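Local coordinates for Exo-beta-1,3-glucanase (Streptomyces sp. SirexAA-E, PDB 4PEY), which hydrolyses laminarin and laminarioligosaccharides from their non-reducing ends as a secreted family 55 exo-beta-1,3-glucanase, producing glucose and laminaribiose, at residues 202-205 / 206-210; 400-403 / 404-408; 81-84 / 85-88; 57-61 / 62-66; 285-289 / 290-294. The protein carries 1 engineered substitution. All coordinates share one frame; numbering follows the deposited sequence. Where two conformers were deposited one is given.

Contact 1: 202-205 / 206-210; sequences AQSF and PEPPY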
# COMPACT_ATOMS: atom_id res chain seq x y z
N ALA A 202 3.18 -11.87 -21.21
CA ALA A 202 2.63 -10.89 -22.13
C ALA A 202 1.18 -10.57 -21.80
O ALA A 202 0.47 -11.40 -21.24
CB ALA A 202 2.75 -11.39 -23.56
N GLN A 203 0.75 -9.36 -22.15
CA GLN A 203 -0.65 -8.96 -22.07
C GLN A 203 -1.56 -10.04 -22.63
O GLN A 203 -1.37 -10.48 -23.77
CB GLN A 203 -0.86 -7.65 -22.85
CG GLN A 203 -2.32 -7.25 -23.03
CD GLN A 203 -2.94 -6.74 -21.74
OE1 GLN A 203 -2.28 -6.10 -20.92
NE2 GLN A 203 -4.23 -7.01 -21.56
N SER A 204 -2.55 -10.46 -21.85
CA SER A 204 -3.41 -11.56 -22.29
C SER A 204 -4.83 -11.53 -21.73
O SER A 204 -5.62 -12.42 -22.04
CB SER A 204 -2.77 -12.90 -21.92
OG SER A 204 -2.75 -13.06 -20.51
N PHE A 205 -5.15 -10.53 -20.91
CA PHE A 205 -6.48 -10.40 -20.31
C PHE A 205 -7.56 -10.59 -21.39
O PHE A 205 -7.48 -10.00 -22.47
CB PHE A 205 -6.60 -9.03 -19.64
CG PHE A 205 -7.81 -8.87 -18.76
CD1 PHE A 205 -9.03 -8.46 -19.29
CD2 PHE A 205 -7.72 -9.07 -17.39
CE1 PHE A 205 -10.15 -8.30 -18.47
CE2 PHE A 205 -8.83 -8.91 -16.57
CZ PHE A 205 -10.04 -8.51 -17.11
N PRO A 206 -8.59 -11.40 -21.10
CA PRO A 206 -8.96 -11.96 -19.79
C PRO A 206 -8.35 -13.32 -19.44
O PRO A 206 -8.44 -13.71 -18.27
CB PRO A 206 -10.48 -12.10 -19.90
CG PRO A 206 -10.70 -12.39 -21.34
CD PRO A 206 -9.67 -11.59 -22.09
N GLU A 207 -7.77 -14.04 -20.38
CA GLU A 207 -7.28 -15.39 -20.08
C GLU A 207 -5.86 -15.65 -20.58
O GLU A 207 -5.62 -15.72 -21.78
CB GLU A 207 -8.24 -16.44 -20.65
CG GLU A 207 -7.92 -17.84 -20.18
CD GLU A 207 -7.79 -17.93 -18.67
OE1 GLU A 207 -8.65 -17.38 -17.96
OE2 GLU A 207 -6.81 -18.55 -18.19
N PRO A 208 -4.91 -15.78 -19.64
CA PRO A 208 -5.03 -15.54 -18.19
C PRO A 208 -5.22 -14.04 -17.94
O PRO A 208 -4.99 -13.26 -18.86
CB PRO A 208 -3.69 -16.04 -17.62
CG PRO A 208 -3.10 -16.90 -18.69
CD PRO A 208 -3.59 -16.34 -19.99
N PRO A 209 -5.67 -13.66 -16.74
CA PRO A 209 -5.96 -12.23 -16.51
C PRO A 209 -4.70 -11.41 -16.26
O PRO A 209 -4.50 -10.87 -15.16
CB PRO A 209 -6.87 -12.26 -15.28
CG PRO A 209 -6.43 -13.49 -14.53
CD PRO A 209 -6.09 -14.50 -15.61
N TYR A 210 -3.87 -11.30 -17.29
CA TYR A 210 -2.62 -10.55 -17.22
C TYR A 210 -2.74 -9.19 -17.91
O TYR A 210 -2.99 -9.10 -19.12
CB TYR A 210 -1.48 -11.34 -17.88
CG TYR A 210 -1.08 -12.63 -17.19
CD1 TYR A 210 -1.14 -12.76 -15.80
CD2 TYR A 210 -0.63 -13.71 -17.93
CE1 TYR A 210 -0.75 -13.95 -15.18
CE2 TYR A 210 -0.24 -14.89 -17.32
CZ TYR A 210 -0.30 -15.00 -15.95
OH TYR A 210 0.09 -16.19 -15.36
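Phe205 folds over the proline-rich half of this tight loop; its ring lies against Pro206 and, along its CD2-CE2 side, against Pro209. CB packs 3.4 Å from Pro206 N, and the peptide bond between these two residues is cis. With CG trans to the backbone nitrogen (chi1 -169°), the ring swings over the proline: CG lies 3.5 Å from Pro206 CA, and that CA sits 3.8 Å from the Phe205 ring centroid in a CH-pi contact over one face. CD1 also touches Pro206 CB, and CE1 reaches Pro206 too. On the other flank CD2 approaches Pro209 CA at 3.7 Å, and CE2 reaches Pro209 CB. With an alanine here, Pro206 and Pro209 would probably lose the ring that they share, and a gap would open facing Asp524 and Leu526 of strand 520-529.

Two backbone oxygens close the loop. Tyr210 O accepts from Ser204 N at 3.1 Å, in an almost straight bond (178°), and from Phe205 N, the two donors arriving from opposite faces of the carbonyl plane. Pro208 O takes the Ser204 hydroxyl, OG to O 2.8 Å, from above its plane, and Tyr210 N on the same face. That second bond closes an inverse gamma turn centred on Pro209. The Gln203 amide is held by Thr212 N at OE1 and by Asp524 OD2 at NE2.

A second cis peptide precedes Pro208. The whole is a compact proline-rich turn with two cis prolines, joining strands 191-198 and 210-220, which run parallel in the beta-helical architecture of family 55.

Contact 2: 400-403 / 404-408; sequences WVWR and ADHGE. With BGC (beta-D-glucopyranose), chain B.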
# COMPACT_ATOMS: atom_id res chain seq x y z
N TRP A 400 -3.09 1.38 0.93
CA TRP A 400 -4.27 0.62 1.32
C TRP A 400 -5.08 1.53 2.20
O TRP A 400 -4.64 1.89 3.29
CB TRP A 400 -3.93 -0.66 2.08
CG TRP A 400 -5.12 -1.60 2.37
CD1 TRP A 400 -6.21 -1.84 1.58
CD2 TRP A 400 -5.29 -2.42 3.55
NE1 TRP A 400 -7.05 -2.77 2.18
CE2 TRP A 400 -6.50 -3.14 3.39
CE3 TRP A 400 -4.54 -2.62 4.71
CZ2 TRP A 400 -6.96 -4.05 4.34
CZ3 TRP A 400 -5.00 -3.52 5.67
CH2 TRP A 400 -6.21 -4.20 5.48
N VAL A 401 -6.25 1.91 1.71
CA VAL A 401 -7.14 2.81 2.42
C VAL A 401 -8.36 1.96 2.76
O VAL A 401 -9.10 1.55 1.87
CB VAL A 401 -7.47 4.06 1.57
CG1 VAL A 401 -8.44 4.98 2.30
CG2 VAL A 401 -6.19 4.79 1.22
N TRP A 402 -8.55 1.69 4.05
CA TRP A 402 -9.39 0.58 4.48
C TRP A 402 -10.36 0.94 5.59
O TRP A 402 -9.94 1.19 6.73
CB TRP A 402 -8.50 -0.58 4.94
CG TRP A 402 -9.15 -1.87 5.41
CD1 TRP A 402 -9.75 -2.82 4.62
CD2 TRP A 402 -9.18 -2.38 6.75
NE1 TRP A 402 -10.16 -3.89 5.40
CE2 TRP A 402 -9.82 -3.64 6.70
CE3 TRP A 402 -8.72 -1.90 7.98
CZ2 TRP A 402 -10.02 -4.42 7.84
CZ3 TRP A 402 -8.93 -2.67 9.11
CH2 TRP A 402 -9.57 -3.92 9.03
N ARG A 403 -11.65 0.97 5.27
CA ARG A 403 -12.67 1.02 6.31
C ARG A 403 -12.82 -0.41 6.84
O ARG A 403 -13.09 -1.34 6.08
CB ARG A 403 -14.00 1.56 5.77
CG ARG A 403 -15.13 1.44 6.79
CD ARG A 403 -16.43 2.09 6.35
NE ARG A 403 -17.48 1.75 7.32
CZ ARG A 403 -18.40 0.81 7.15
NH1 ARG A 403 -18.47 0.11 6.02
NH2 ARG A 403 -19.26 0.57 8.12
N ALA A 404 -12.62 -0.59 8.15
CA ALA A 404 -12.56 -1.95 8.71
C ALA A 404 -13.87 -2.72 8.51
O ALA A 404 -14.96 -2.19 8.75
CB ALA A 404 -12.23 -1.90 10.21
N ASP A 405 -13.75 -3.97 8.06
CA ASP A 405 -14.89 -4.87 7.90
C ASP A 405 -15.01 -5.85 9.06
O ASP A 405 -16.00 -6.56 9.17
CB ASP A 405 -14.74 -5.67 6.62
CG ASP A 405 -13.48 -6.49 6.63
OD1 ASP A 405 -13.54 -7.70 6.96
OD2 ASP A 405 -12.41 -5.91 6.36
N HIS A 406 -13.98 -5.91 9.89
CA HIS A 406 -13.98 -6.81 11.04
C HIS A 406 -13.14 -6.19 12.15
O HIS A 406 -12.42 -5.21 11.91
CB HIS A 406 -13.44 -8.20 10.66
CG HIS A 406 -12.01 -8.20 10.23
ND1 HIS A 406 -11.63 -8.02 8.91
CD2 HIS A 406 -10.86 -8.37 10.93
CE1 HIS A 406 -10.32 -8.06 8.82
NE2 HIS A 406 -9.82 -8.27 10.03
N GLY A 407 -13.24 -6.74 13.36
CA GLY A 407 -12.55 -6.18 14.50
C GLY A 407 -13.52 -5.50 15.46
O GLY A 407 -14.73 -5.75 15.43
N GLU A 408 -12.97 -4.64 16.31
CA GLU A 408 -13.76 -3.89 17.29
C GLU A 408 -14.11 -2.51 16.77
O GLU A 408 -13.30 -1.87 16.09
CB GLU A 408 -12.99 -3.77 18.61
CG GLU A 408 -12.77 -5.08 19.33
CD GLU A 408 -13.99 -5.52 20.13
OE1 GLU A 408 -14.91 -4.69 20.31
OE2 GLU A 408 -14.02 -6.68 20.58
C2 BGC B . -10.96 -8.09 2.07
C3 BGC B . -10.33 -7.42 3.29
C4 BGC B . -10.93 -8.01 4.56
C5 BGC B . -10.75 -9.51 4.57
C6 BGC B . -11.31 -10.13 5.84
C1 BGC B . -10.98 -9.62 2.20
O2 BGC B . -10.24 -7.70 0.91
O3 BGC B . -10.58 -6.03 3.26
O4 BGC B . -10.34 -7.43 5.70
O5 BGC B . -11.45 -10.04 3.46
O6 BGC B . -12.72 -10.05 5.82
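Trp402 holds CG trans to its backbone nitrogen (chi1 -178°), while Asp405 and His406 each place CG between the backbone nitrogen and carbonyl carbon (chi1 60° and 64°), settings that turn indole, carboxylate and imidazole toward one glucose. This is the substrate-binding site at the end of strand 399-403 in the family 55 beta-helix. Ala404 CA packs over one face of the indole, 3.5 Å from the centroid of its six-membered ring, while Trp400 CH2 lies over the opposite face. The indole in turn points its edge at the face of His406 in an offset edge-to-face pair.

Asp405 grips the sugar with both oxygens: OD1 accepts from the glucose O6 and OD2 from O4. Its plane stands almost perpendicular to the indole, and Trp402 NE1 gives OD2 only a weak bond. His406 ND1 bonds to Asp405 OD1 at 2.7 Å, nearly straight and in the imidazole plane but above the carboxylate, a bond that probably steadies the carboxylate, while His406 CE1 itself lies 3.2 Å from glucose O4. His406 NE2 is held by Gln49. Glu436, His437 and Gln130 complete the grip on this glucose. At the indole edge, Trp402 NE1 donates to glucose O3 at 3.1 Å.

Contact 3: 81-84 / 85-88; sequences GLNP and DDTT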
# COMPACT_ATOMS: atom_id res chain seq x y z
N GLY A 81 22.22 -2.33 3.92
CA GLY A 81 23.20 -2.05 2.88
C GLY A 81 22.68 -1.03 1.89
O GLY A 81 21.49 -0.72 1.87
N LEU A 82 23.57 -0.50 1.07
CA LEU A 82 23.16 0.38 -0.00
C LEU A 82 22.43 -0.43 -1.07
O LEU A 82 21.51 0.07 -1.73
CB LEU A 82 24.37 1.10 -0.60
CG LEU A 82 24.07 2.15 -1.67
CD1 LEU A 82 23.17 3.25 -1.13
CD2 LEU A 82 25.37 2.72 -2.19
N ASN A 83 22.82 -1.69 -1.21
CA ASN A 83 22.24 -2.59 -2.19
C ASN A 83 21.69 -3.86 -1.51
O ASN A 83 22.19 -4.27 -0.46
CB ASN A 83 23.28 -2.94 -3.25
CG ASN A 83 23.63 -1.76 -4.14
OD1 ASN A 83 24.76 -1.26 -4.12
ND2 ASN A 83 22.65 -1.29 -4.91
N PRO A 84 20.67 -4.48 -2.11
CA PRO A 84 20.04 -5.65 -1.45
C PRO A 84 21.02 -6.80 -1.18
O PRO A 84 20.96 -7.42 -0.12
CB PRO A 84 18.96 -6.08 -2.45
CG PRO A 84 18.69 -4.87 -3.28
CD PRO A 84 19.98 -4.11 -3.36
N ASP A 85 21.93 -7.08 -2.11
CA ASP A 85 22.84 -8.21 -1.93
C ASP A 85 23.91 -7.93 -0.86
O ASP A 85 24.68 -8.82 -0.52
CB ASP A 85 23.50 -8.58 -3.26
CG ASP A 85 22.51 -9.22 -4.23
OD1 ASP A 85 22.00 -10.32 -3.93
OD2 ASP A 85 22.22 -8.61 -5.28
N ASP A 86 23.94 -6.71 -0.33
CA ASP A 86 24.85 -6.40 0.78
C ASP A 86 24.41 -7.10 2.06
O ASP A 86 25.22 -7.30 2.97
CB ASP A 86 24.93 -4.90 1.03
CG ASP A 86 25.55 -4.14 -0.12
OD1 ASP A 86 26.25 -4.76 -0.94
OD2 ASP A 86 25.34 -2.91 -0.18
N THR A 87 23.13 -7.47 2.13
CA THR A 87 22.59 -8.12 3.32
C THR A 87 21.88 -9.39 2.89
O THR A 87 20.76 -9.34 2.40
CB THR A 87 21.61 -7.20 4.10
OG1 THR A 87 22.19 -5.90 4.24
CG2 THR A 87 21.34 -7.76 5.48
N THR A 88 22.55 -10.53 3.08
CA THR A 88 22.07 -11.78 2.53
C THR A 88 21.68 -12.76 3.64
O THR A 88 22.44 -12.98 4.58
CB THR A 88 23.14 -12.43 1.63
OG1 THR A 88 23.41 -11.58 0.51
CG2 THR A 88 22.67 -13.79 1.11
O HOH W 1 21.05 -4.52 2.15
O HOH W 2 26.73 -1.73 -2.35
O HOH W 3 26.88 -3.72 -3.47
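Asn83 and Asp86 clasp each other twice: Asn83 N donates to Asp86 OD2 at 3.0 Å, and Asp86 N returns a bond to Asn83 O, also at 3.0 Å. The backbone bond closes a short 3-10 turn that leads into strand 87-94 of the beta-helix, and the carboxylate bond ties back to the residue at its start. Thr87 N to Pro84 O, 3.1 Å, adds the next bond of the turn. The Asp86 carboxylate comes back over the turn because its CG lies opposite the carbonyl carbon and beside the backbone nitrogen (chi1 -65°); Asn83 N then meets OD2 from above the carboxylate plane.

Water extends the clasp. One molecule donates to both Asn83 OD1 and Asp86 OD2, and a second donates to Asp86 OD1 while reaching Asn83 OD1 only weakly, two waters that bridge amide and carboxylate. Asp85 turns the other way and uses OD1 to accept from His138.

Packing is close where the chain folds back. Gly81 CA lies 3.8 Å from Asp86 CB, and a side chain on Gly81 would run into that carbon. Pro84 rests against Arg136 and Trp248. A third water joins the ends of the turn, accepting from Gly81 N and from Thr87 OG1, and donating to Asn83 O at 2.9 Å.

Contact 4: 57-61 / 62-66; sequences LMFKP and GTYND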
# COMPACT_ATOMS: atom_id res chain seq x y z
N LEU A 57 12.80 -4.75 12.48
CA LEU A 57 13.96 -5.63 12.53
C LEU A 57 14.93 -5.17 11.44
O LEU A 57 14.59 -5.18 10.26
CB LEU A 57 13.56 -7.10 12.31
CG LEU A 57 12.35 -7.59 13.11
CD1 LEU A 57 11.99 -9.02 12.70
CD2 LEU A 57 12.62 -7.49 14.61
N MET A 58 16.13 -4.76 11.84
CA MET A 58 17.10 -4.18 10.92
C MET A 58 18.39 -4.98 10.94
O MET A 58 18.93 -5.25 12.00
CB MET A 58 17.38 -2.72 11.28
CG MET A 58 16.23 -1.78 10.98
SD MET A 58 16.09 -1.51 9.21
CE MET A 58 14.88 -0.19 9.14
N PHE A 59 18.88 -5.35 9.76
CA PHE A 59 20.07 -6.19 9.67
C PHE A 59 21.23 -5.47 9.00
O PHE A 59 21.12 -5.03 7.85
CB PHE A 59 19.72 -7.48 8.91
CG PHE A 59 18.83 -8.41 9.69
CD1 PHE A 59 17.47 -8.13 9.85
CD2 PHE A 59 19.34 -9.56 10.26
CE1 PHE A 59 16.66 -8.99 10.58
CE2 PHE A 59 18.54 -10.42 10.98
CZ PHE A 59 17.19 -10.13 11.14
N LYS A 60 22.34 -5.35 9.72
CA LYS A 60 23.55 -4.73 9.17
C LYS A 60 24.10 -5.57 8.02
O LYS A 60 23.88 -6.78 7.96
CB LYS A 60 24.62 -4.56 10.25
CG LYS A 60 24.20 -3.68 11.41
CD LYS A 60 25.38 -3.36 12.32
CE LYS A 60 24.99 -2.35 13.38
NZ LYS A 60 26.15 -1.89 14.19
N PRO A 61 24.81 -4.92 7.08
CA PRO A 61 25.36 -5.67 5.95
C PRO A 61 26.21 -6.87 6.36
O PRO A 61 26.95 -6.80 7.35
CB PRO A 61 26.21 -4.64 5.22
CG PRO A 61 25.57 -3.34 5.54
CD PRO A 61 25.04 -3.47 6.94
N GLY A 62 26.08 -7.95 5.61
CA GLY A 62 26.80 -9.18 5.88
C GLY A 62 25.98 -10.38 5.46
O GLY A 62 25.03 -10.25 4.69
N THR A 63 26.36 -11.55 5.98
CA THR A 63 25.70 -12.80 5.64
C THR A 63 25.17 -13.47 6.90
O THR A 63 25.90 -13.62 7.89
CB THR A 63 26.66 -13.75 4.89
OG1 THR A 63 27.08 -13.14 3.67
CG2 THR A 63 25.98 -15.08 4.57
N TYR A 64 23.91 -13.86 6.85
CA TYR A 64 23.22 -14.46 7.99
C TYR A 64 22.82 -15.87 7.64
O TYR A 64 22.28 -16.12 6.57
CB TYR A 64 21.99 -13.64 8.37
CG TYR A 64 22.35 -12.23 8.80
CD1 TYR A 64 22.54 -11.22 7.85
CD2 TYR A 64 22.52 -11.92 10.14
CE1 TYR A 64 22.89 -9.94 8.24
CE2 TYR A 64 22.86 -10.63 10.54
CZ TYR A 64 23.04 -9.65 9.58
OH TYR A 64 23.39 -8.38 9.97
N ASN A 65 23.10 -16.80 8.55
CA ASN A 65 22.80 -18.21 8.32
C ASN A 65 21.74 -18.73 9.27
O ASN A 65 21.50 -18.15 10.33
CB ASN A 65 24.07 -19.04 8.46
CG ASN A 65 25.14 -18.59 7.50
OD1 ASN A 65 24.97 -18.71 6.29
ND2 ASN A 65 26.25 -18.08 8.02
N ASP A 66 21.12 -19.84 8.87
CA ASP A 66 20.19 -20.57 9.74
C ASP A 66 19.09 -19.67 10.25
O ASP A 66 18.74 -19.69 11.43
CB ASP A 66 20.95 -21.18 10.92
CG ASP A 66 22.19 -21.93 10.48
OD1 ASP A 66 22.05 -22.92 9.73
OD2 ASP A 66 23.31 -21.53 10.86
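Between Phe59 and Tyr64 the backbone leaves strand 55-59, turns a corner through Lys60 and Pro61, and enters strand 62-65 by way of Gly62, whose phi of 148° would press any CB against Pro61 O. Inside this corner the two aromatic side chains meet. Phe59 presents its edge to the face of Tyr64 in a T-shaped pair, with ring centroids 5.1 Å apart and planes at 89°. The touching atom is CD2 of Phe59, which stands above the rim of the tyrosine ring, 3.7 Å from Tyr64 CE2. Further back, Phe59 CB lies 3.9 Å from Tyr64 OH, so the base of the phenylalanine also backs the phenol end.

Tyr64 crosses the corner to reach the chain on its far side. Its CG stands opposite the carbonyl carbon (chi1 -62°), which sends the ring back over the bend, and OH donates to Lys60 O at 2.6 Å. The acceptor lies at the ring edge, in the phenol plane, while the hydroxyl is tilted from the plane of the carbonyl. The bond ties the strand after the corner to the backbone before it and pins the phenol end over the bend. Lys60 itself extends its side chain away from the bend.

The corner joins two strands on different faces of the beta-helix. Tyr64 OH also has a weak bond to Phe27 O. Phe59 stacks on Phe27 and meets Phe89 edge to face, Ile34 of helix 34-45 touches both rings, and strands 75-79 and 87-94 lie alongside.

Contact 5: 285-289 / 290-294; sequences LLFTP and GVYHV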
# COMPACT_ATOMS: atom_id res chain seq x y z
N LEU A 285 11.85 13.76 8.96
CA LEU A 285 11.17 13.01 10.02
C LEU A 285 11.41 11.52 9.89
O LEU A 285 11.18 10.95 8.83
CB LEU A 285 9.66 13.28 9.99
CG LEU A 285 9.23 14.74 10.24
CD1 LEU A 285 7.73 14.89 10.06
CD2 LEU A 285 9.65 15.20 11.64
N LEU A 286 11.89 10.90 10.96
CA LEU A 286 12.00 9.44 11.05
C LEU A 286 11.13 8.95 12.19
O LEU A 286 11.46 9.17 13.35
CB LEU A 286 13.46 9.01 11.27
CG LEU A 286 13.70 7.50 11.26
CD1 LEU A 286 13.50 6.94 9.86
CD2 LEU A 286 15.09 7.16 11.80
N PHE A 287 10.00 8.31 11.86
CA PHE A 287 9.10 7.80 12.88
C PHE A 287 9.54 6.41 13.32
O PHE A 287 9.41 5.44 12.56
CB PHE A 287 7.64 7.77 12.39
CG PHE A 287 7.03 9.13 12.17
CD1 PHE A 287 7.26 9.82 11.00
CD2 PHE A 287 6.23 9.71 13.15
CE1 PHE A 287 6.69 11.08 10.79
CE2 PHE A 287 5.67 10.96 12.95
CZ PHE A 287 5.90 11.64 11.78
N THR A 288 10.04 6.30 14.54
CA THR A 288 10.41 5.00 15.08
C THR A 288 9.11 4.23 15.37
O THR A 288 8.04 4.83 15.48
CB THR A 288 11.29 5.15 16.34
OG1 THR A 288 10.55 5.80 17.38
CG2 THR A 288 12.53 5.97 16.02
N PRO A 289 9.19 2.89 15.49
CA PRO A 289 7.95 2.11 15.62
C PRO A 289 7.20 2.43 16.90
O PRO A 289 7.74 2.34 17.99
CB PRO A 289 8.45 0.66 15.63
CG PRO A 289 9.84 0.71 15.04
CD PRO A 289 10.39 2.02 15.49
N GLY A 290 5.94 2.81 16.73
CA GLY A 290 5.09 3.12 17.87
C GLY A 290 3.79 3.71 17.38
O GLY A 290 3.54 3.77 16.18
N VAL A 291 2.96 4.13 18.32
CA VAL A 291 1.68 4.72 18.02
C VAL A 291 1.67 6.14 18.57
O VAL A 291 1.88 6.36 19.77
CB VAL A 291 0.51 3.90 18.61
CG1 VAL A 291 -0.82 4.59 18.35
CG2 VAL A 291 0.51 2.49 18.03
N TYR A 292 1.42 7.09 17.68
CA TYR A 292 1.53 8.52 17.98
C TYR A 292 0.19 9.24 17.87
O TYR A 292 -0.31 9.44 16.78
CB TYR A 292 2.54 9.17 17.04
CG TYR A 292 3.89 8.51 17.08
CD1 TYR A 292 4.21 7.47 16.21
CD2 TYR A 292 4.83 8.90 18.01
CE1 TYR A 292 5.45 6.84 16.27
CE2 TYR A 292 6.07 8.29 18.08
CZ TYR A 292 6.38 7.27 17.20
OH TYR A 292 7.61 6.67 17.29
N HIS A 293 -0.38 9.65 19.01
CA HIS A 293 -1.56 10.50 18.99
C HIS A 293 -1.14 11.95 18.75
O HIS A 293 -0.17 12.42 19.34
CB HIS A 293 -2.34 10.40 20.31
CG HIS A 293 -3.07 9.11 20.49
ND1 HIS A 293 -4.42 8.98 20.24
CD2 HIS A 293 -2.63 7.89 20.87
CE1 HIS A 293 -4.79 7.72 20.46
NE2 HIS A 293 -3.72 7.04 20.85
N VAL A 294 -1.86 12.65 17.88
CA VAL A 294 -1.60 14.06 17.65
C VAL A 294 -2.88 14.88 17.87
O VAL A 294 -3.97 14.46 17.50
CB VAL A 294 -1.02 14.32 16.23
CG1 VAL A 294 0.34 13.67 16.08
CG2 VAL A 294 -1.97 13.83 15.14
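Thr288 O receives the hydroxyl of Tyr292 in a short bond, OH to O 2.6 Å, which spans the bend between strands 284-287 and 291-294. The phenol approaches with Thr288 O at its ring edge and in its plane, whereas the hydroxyl sits well above the carbonyl plane, 46° out of it. Thr288 OG1 is also near, 3.1 Å from Tyr292 OH; this threonine oxygen is hydrogen-bonded to Val266 O. Its place follows from a chi1 of 63°, which sets OG1 between the backbone nitrogen and the carbonyl carbon, near the phenol oxygen.

Phe287 supplies the aromatic partner. Its edge is directed at the face of Tyr292, with centroids 5.9 Å apart and planes at 72°, and its CD2 lies 4.3 Å from Tyr292 CD1. The approach is loose, so the hydroxyl bond is the tighter link across the bend. A phenylalanine in place of Tyr292 would probably leave Thr288 O without the hydroxyl that spans the bend. At the bend Gly290 follows Pro289 with an extended backbone, where a CB would clash with Pro289 O.

All the touching residues are buried. Phe287 and Tyr292 both rest on Val266 of strand 263-266, and Pro268 touches the tyrosine as well. Strand 284-287 runs parallel to 263-266 and 306-309, strand 291-294 pairs with 314-317, and helix 272-280 covers Leu285 and Val294.

Overall arrangement
Along the chain come contacts 4, 3, 1, 5 and 2. Contacts 4 and 3 are close neighbours, centres about 9 Å apart, on parallel strands 62-65 and 87-94, with Thr88 O to Tyr64 N at 2.8 Å a probable hydrogen bond. Contact 1 lies in the loop between strands 191-198 and 210-220 of the same series. Contacts 5 and 2, centres about 21 Å apart, share the second series. Contacts 4 and 5 repeat one aromatic corner in the two strand series, nearest atoms about 7 Å apart. Contacts 1 and 5 lie farthest apart, centres about 42 Å. Thus corners, turn and loop are spread through the beta-helical framework, while contact 2 binds a glucose unit at the substrate site.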